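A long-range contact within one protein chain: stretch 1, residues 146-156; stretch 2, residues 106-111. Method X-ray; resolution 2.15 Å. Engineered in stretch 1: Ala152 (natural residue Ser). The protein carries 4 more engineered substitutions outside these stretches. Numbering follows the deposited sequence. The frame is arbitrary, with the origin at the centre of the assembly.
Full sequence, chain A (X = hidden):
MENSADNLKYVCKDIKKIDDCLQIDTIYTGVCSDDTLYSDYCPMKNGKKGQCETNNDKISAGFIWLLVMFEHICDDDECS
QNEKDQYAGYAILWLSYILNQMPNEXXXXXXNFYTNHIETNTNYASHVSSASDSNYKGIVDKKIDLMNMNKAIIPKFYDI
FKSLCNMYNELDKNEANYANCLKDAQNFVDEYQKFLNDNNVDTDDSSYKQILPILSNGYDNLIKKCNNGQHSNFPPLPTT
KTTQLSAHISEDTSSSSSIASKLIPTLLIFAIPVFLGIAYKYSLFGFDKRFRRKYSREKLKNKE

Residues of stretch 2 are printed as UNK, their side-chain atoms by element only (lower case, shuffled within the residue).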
ATOM      1  N   LEU A 146       8.862  -0.837  11.201  1.00 43.04           N
ATOM      2  CA  LEU A 146       8.784  -2.085  10.480  1.00 41.91           C
ATOM      3  C   LEU A 146       9.381  -1.940   9.085  1.00 40.62           C
ATOM      4  O   LEU A 146      10.063  -2.853   8.651  1.00 40.32           O
ATOM      5  CB  LEU A 146       7.344  -2.568  10.376  1.00 41.41           C
ATOM      6  CG  LEU A 146       6.831  -3.303  11.590  1.00 43.36           C
ATOM      7  CD1 LEU A 146       5.335  -3.518  11.479  1.00 43.95           C
ATOM      8  CD2 LEU A 146       7.635  -4.621  11.842  1.00 42.26           C
ATOM      9  N   MET A 147       9.153  -0.817   8.400  1.00 39.93           N
ATOM     10  CA  MET A 147       9.744  -0.600   7.076  1.00 40.45           C
ATOM     11  C   MET A 147      11.255  -0.533   7.157  1.00 43.15           C
ATOM     12  O   MET A 147      11.927  -1.083   6.288  1.00 43.12           O
ATOM     13  CB  MET A 147       9.155   0.637   6.363  1.00 40.14           C
ATOM     14  CG  MET A 147       7.633   0.579   6.194  1.00 40.34           C
ATOM     15  SD  MET A 147       7.018  -0.661   5.041  1.00 43.57           S
ATOM     16  CE  MET A 147       6.578  -1.991   6.142  1.00 40.52           C
ATOM     17  N   ASN A 148      11.792   0.092   8.229  1.00 45.56           N
ATOM     18  CA  ASN A 148      13.223   0.193   8.472  1.00 49.25           C
ATOM     19  C   ASN A 148      13.830  -1.135   8.866  1.00 50.26           C
ATOM     20  O   ASN A 148      14.923  -1.442   8.428  1.00 50.92           O
ATOM     21  CB  ASN A 148      13.526   1.260   9.529  1.00 53.03           C
ATOM     22  CG  ASN A 148      13.607   2.631   8.923  1.00 59.06           C
ATOM     23  OD1 ASN A 148      14.689   3.060   8.494  1.00 61.88           O
ATOM     24  ND2 ASN A 148      12.467   3.320   8.833  1.00 59.72           N
ATOM     25  N   MET A 149      13.122  -1.933   9.668  1.00 50.55           N
ATOM     26  CA  MET A 149      13.601  -3.260  10.081  1.00 51.84           C
ATOM     27  C   MET A 149      13.714  -4.226   8.891  1.00 51.74           C
ATOM     28  O   MET A 149      14.538  -5.136   8.906  1.00 52.60           O
ATOM     29  CB  MET A 149      12.662  -3.874  11.131  1.00 53.32           C
ATOM     30  CG  MET A 149      12.721  -3.228  12.525  1.00 58.51           C
ATOM     31  SD  MET A 149      14.362  -2.902  13.197  1.00 77.12           S
ATOM     32  CE  MET A 149      13.922  -2.078  14.797  1.00 81.77           C
ATOM     33  N   ASN A 150      12.887  -4.029   7.865  1.00 50.39           N
ATOM     34  CA  ASN A 150      12.846  -4.863   6.672  1.00 49.64           C
ATOM     35  C   ASN A 150      13.356  -4.092   5.438  1.00 49.93           C
ATOM     36  O   ASN A 150      13.066  -4.532   4.335  1.00 49.09           O
ATOM     37  CB  ASN A 150      11.367  -5.254   6.399  1.00 48.97           C
ATOM     38  CG  ASN A 150      10.758  -6.225   7.395  1.00 49.60           C
ATOM     39  OD1 ASN A 150      11.148  -7.389   7.474  1.00 50.63           O
ATOM     40  ND2 ASN A 150       9.775  -5.778   8.151  1.00 46.74           N
ATOM     41  N   LYS A 151      14.059  -2.932   5.601  1.00 50.89           N
ATOM     42  CA  LYS A 151      14.438  -2.046   4.491  1.00 51.67           C
ATOM     43  C   LYS A 151      15.094  -2.766   3.313  1.00 52.78           C
ATOM     44  O   LYS A 151      14.756  -2.448   2.172  1.00 52.51           O
ATOM     45  CB  LYS A 151      15.271  -0.843   4.944  1.00 53.42           C
ATOM     46  CG  LYS A 151      16.601  -1.153   5.608  1.00 57.77           C
ATOM     47  CD  LYS A 151      17.354   0.144   5.879  1.00 62.86           C
ATOM     48  CE  LYS A 151      18.465  -0.021   6.875  1.00 68.26           C
ATOM     49  NZ  LYS A 151      17.957   0.065   8.271  1.00 70.52           N
ATOM     50  N   ALA A 152      15.956  -3.765   3.575  1.00 53.51           N
ATOM     51  CA  ALA A 152      16.589  -4.530   2.504  1.00 54.49           C
ATOM     52  C   ALA A 152      15.607  -5.322   1.614  1.00 53.82           C
ATOM     53  O   ALA A 152      15.873  -5.448   0.425  1.00 54.22           O
ATOM     54  CB  ALA A 152      17.650  -5.459   3.068  1.00 55.54           C
ATOM     55  N   ILE A 153      14.466  -5.807   2.154  1.00 52.41           N
ATOM     56  CA  ILE A 153      13.514  -6.560   1.354  1.00 51.67           C
ATOM     57  C   ILE A 153      12.273  -5.769   0.946  1.00 50.51           C
ATOM     58  O   ILE A 153      11.552  -6.237   0.072  1.00 50.44           O
ATOM     59  CB  ILE A 153      13.096  -7.922   1.987  1.00 52.67           C
ATOM     60  CG1 ILE A 153      12.760  -7.826   3.474  1.00 52.98           C
ATOM     61  CG2 ILE A 153      14.161  -8.988   1.816  1.00 54.21           C
ATOM     62  CD1 ILE A 153      11.363  -7.871   3.768  1.00 52.97           C
ATOM     63  N   ILE A 154      11.982  -4.624   1.575  1.00 49.17           N
ATOM     64  CA  ILE A 154      10.746  -3.881   1.270  1.00 47.66           C
ATOM     65  C   ILE A 154      10.529  -3.615  -0.260  1.00 48.17           C
ATOM     66  O   ILE A 154       9.431  -3.932  -0.727  1.00 48.03           O
ATOM     67  CB  ILE A 154      10.582  -2.599   2.136  1.00 46.62           C
ATOM     68  CG1 ILE A 154      10.226  -2.990   3.591  1.00 45.83           C
ATOM     69  CG2 ILE A 154       9.505  -1.655   1.569  1.00 45.78           C
ATOM     70  CD1 ILE A 154       8.940  -3.858   3.731  1.00 45.03           C
ATOM     71  N   PRO A 155      11.497  -3.109  -1.066  1.00 49.27           N
ATOM     72  CA  PRO A 155      11.223  -2.921  -2.513  1.00 49.32           C
ATOM     73  C   PRO A 155      10.815  -4.201  -3.260  1.00 48.76           C
ATOM     74  O   PRO A 155       9.882  -4.166  -4.038  1.00 48.82           O
ATOM     75  CB  PRO A 155      12.534  -2.342  -3.048  1.00 51.13           C
ATOM     76  CG  PRO A 155      13.162  -1.694  -1.875  1.00 51.97           C
ATOM     77  CD  PRO A 155      12.848  -2.617  -0.725  1.00 50.06           C
ATOM     78  N   LYS A 156      11.472  -5.329  -2.990  1.00 48.90           N
ATOM     79  CA  LYS A 156      11.131  -6.614  -3.612  1.00 48.79           C
ATOM     80  C   LYS A 156       9.816  -7.177  -3.055  1.00 47.23           C
ATOM     81  O   LYS A 156       9.042  -7.776  -3.796  1.00 47.94           O
ATOM     82  CB  LYS A 156      12.281  -7.626  -3.457  1.00 51.23           C
ATOM     83  CG  LYS A 156      13.488  -7.228  -4.283  1.00 58.17           C
ATOM     84  CD  LYS A 156      14.740  -8.089  -4.007  1.00 64.81           C
ATOM     85  CE  LYS A 156      16.008  -7.437  -4.544  1.00 70.69           C
ATOM     86  NZ  LYS A 156      17.242  -8.268  -4.334  1.00 73.13           N
ATOM     87  N   UNK A 106      14.525   7.611   0.622  1.00 57.83           N
ATOM     88  CA  UNK A 106      14.488   6.164   0.804  1.00 56.70           C
ATOM     89  C   UNK A 106      13.831   5.773   2.103  1.00 54.97           C
ATOM     90  O   UNK A 106      13.334   6.643   2.834  1.00 54.55           O
ATOM     91  N   UNK A 107      13.887   4.477   2.447  1.00 54.00           N
ATOM     92  CA  UNK A 107      13.312   4.032   3.718  1.00 53.42           C
ATOM     93  C   UNK A 107      14.047   4.704   4.898  1.00 53.58           C
ATOM     94  O   UNK A 107      13.388   5.121   5.850  1.00 53.10           O
ATOM     95  c   UNK A 107      12.802   2.089   5.234  1.00 53.26           C
ATOM     96  c   UNK A 107      13.201   2.498   3.819  1.00 53.20           C
ATOM     97  c   UNK A 107      12.394   0.637   2.313  1.00 53.83           C
ATOM     98  c   UNK A 107      12.159   1.990   2.796  1.00 53.13           C
ATOM     99  N   UNK A 108      15.363   4.983   4.730  1.00 54.29           N
ATOM    100  CA  UNK A 108      16.200   5.695   5.694  1.00 55.83           C
ATOM    101  C   UNK A 108      15.754   7.149   5.935  1.00 55.76           C
ATOM    102  O   UNK A 108      16.095   7.702   6.969  1.00 57.30           O
ATOM    103  c   UNK A 108      17.812   6.747   1.853  1.00 66.66           C
ATOM    104  c   UNK A 108      17.673   5.648   5.265  1.00 58.86           C
ATOM    105  n   UNK A 108      17.424   5.883   2.776  1.00 65.41           N
ATOM    106  c   UNK A 108      17.926   6.361   3.971  1.00 63.42           C
ATOM    107  n   UNK A 108      18.535   7.731   2.377  1.00 67.27           N
ATOM    108  c   UNK A 108      18.614   7.500   3.731  1.00 65.73           C
ATOM    109  N   UNK A 109      14.991   7.759   5.010  1.00 53.86           N
ATOM    110  CA  UNK A 109      14.449   9.104   5.182  1.00 53.74           C
ATOM    111  C   UNK A 109      12.935   9.107   5.444  1.00 52.09           C
ATOM    112  O   UNK A 109      12.361  10.174   5.488  1.00 51.62           O
ATOM    113  c   UNK A 109      16.203  10.036   3.583  1.00 57.09           C
ATOM    114  o   UNK A 109      13.950   9.621   2.839  1.00 57.08           O
ATOM    115  c   UNK A 109      14.747  10.011   3.961  1.00 56.06           C
ATOM    116  N   UNK A 110      12.280   7.932   5.542  1.00 51.05           N
ATOM    117  CA  UNK A 110      10.847   7.815   5.764  1.00 50.46           C
ATOM    118  C   UNK A 110      10.356   8.530   7.032  1.00 51.07           C
ATOM    119  O   UNK A 110       9.398   9.301   6.946  1.00 50.60           O
ATOM    120  c   UNK A 110      10.449   6.328   5.767  1.00 49.81           C
ATOM    121  c   UNK A 110       9.032   5.970   6.216  1.00 49.64           C
ATOM    122  c   UNK A 110       8.013   6.502   5.243  1.00 49.10           C
ATOM    123  c   UNK A 110       8.886   4.478   6.348  1.00 50.06           C
ATOM    124  N   UNK A 111      10.994   8.279   8.207  1.00 52.04           N
ATOM    125  CA  UNK A 111      10.577   8.924   9.457  1.00 53.42           C
ATOM    126  C   UNK A 111      10.648  10.454   9.336  1.00 53.92           C
ATOM    127  O   UNK A 111       9.693  11.145   9.671  1.00 54.10           O
ATOM    128  c   UNK A 111      10.722   8.376  14.485  1.00 77.25           C
ATOM    129  c   UNK A 111      10.880   8.880  12.017  1.00 63.65           C
ATOM    130  n   UNK A 111      11.250   7.603  15.644  1.00 80.24           N
ATOM    131  c   UNK A 111      11.374   7.980  13.168  1.00 71.12           C
ATOM    132  c   UNK A 111      11.411   8.417  10.648  1.00 57.02           C
TER
HETATM  133  O   HOH W   1      13.257   6.305   8.309  1.00 61.49           O

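Position 106 has backbone atoms and nothing beyond CA, so it is Gly106. Its phi and psi, 172° and -172°, describe a nearly fully extended backbone, a conformation glycine adopts with ease. It touches nothing on stretch 1, but its carbonyl O accepts a hydrogen bond from the backbone N of position 109, at 3.0 Å, which helps to shape the turn that follows.

Position 107 carries four carbons, forked at the first, with one arm two carbons long. That branching at CB identifies Ile107. Its CA-to-CB bond points toward stretch 1. CG2 lies 3.5 Å from Met147 O, 3.8 Å from Lys151 CB and 4.1 Å from Met147 CB, and CD1 extends to 3.7 Å from Ile154 CB and 4.5 Å from Pro155 CD. A branched, wholly apolar side chain suits this place because it can fill the space between the end of one helix and the start of the next.

At position 108 a single carbon leads to a five-membered ring of three carbons and two nitrogens, hence His108. The CA-to-CB bond runs sideways and the ring leads away from stretch 1. Contact is left to the backbone, with CA 4.1 Å from Asn148 OD1; the polar ring suits an exposed site.

Position 109 has one carbon bearing an oxygen and a carbon, the pattern of Thr109. It points away from stretch 1 and makes no contact there. Its short polar side chain folds back on its own turn, leaving OG1 3.0 Å from Gly106 N.

Position 110 has four carbons forked at the second, so it is Leu110. It points toward stretch 1 and sets CD2 3.9 Å from Met147 CB. Branching one carbon farther out lets one methyl, CD2, reach the buried Met147.

Position 111 shows four carbons in a row ending in nitrogen: Lys111. The chain is extended, and its end leads away from stretch 1, as suits a charged group at an exposed position.

The contact works chiefly by packing. Ile107 contributes the largest covered area, and Leu110 adds a second apolar contact at Met147. No direct hydrogen bond joins the stretches, but a water links them: it donates to Ile107 O (2.7 Å from the water oxygen) and accepts from Lys111 N (3.0 Å) and Asn148 ND2 (3.1 Å). Asn148 thus adds a polar bridge beside the apolar packing.

Stretch 2 106-111: GIHTLK
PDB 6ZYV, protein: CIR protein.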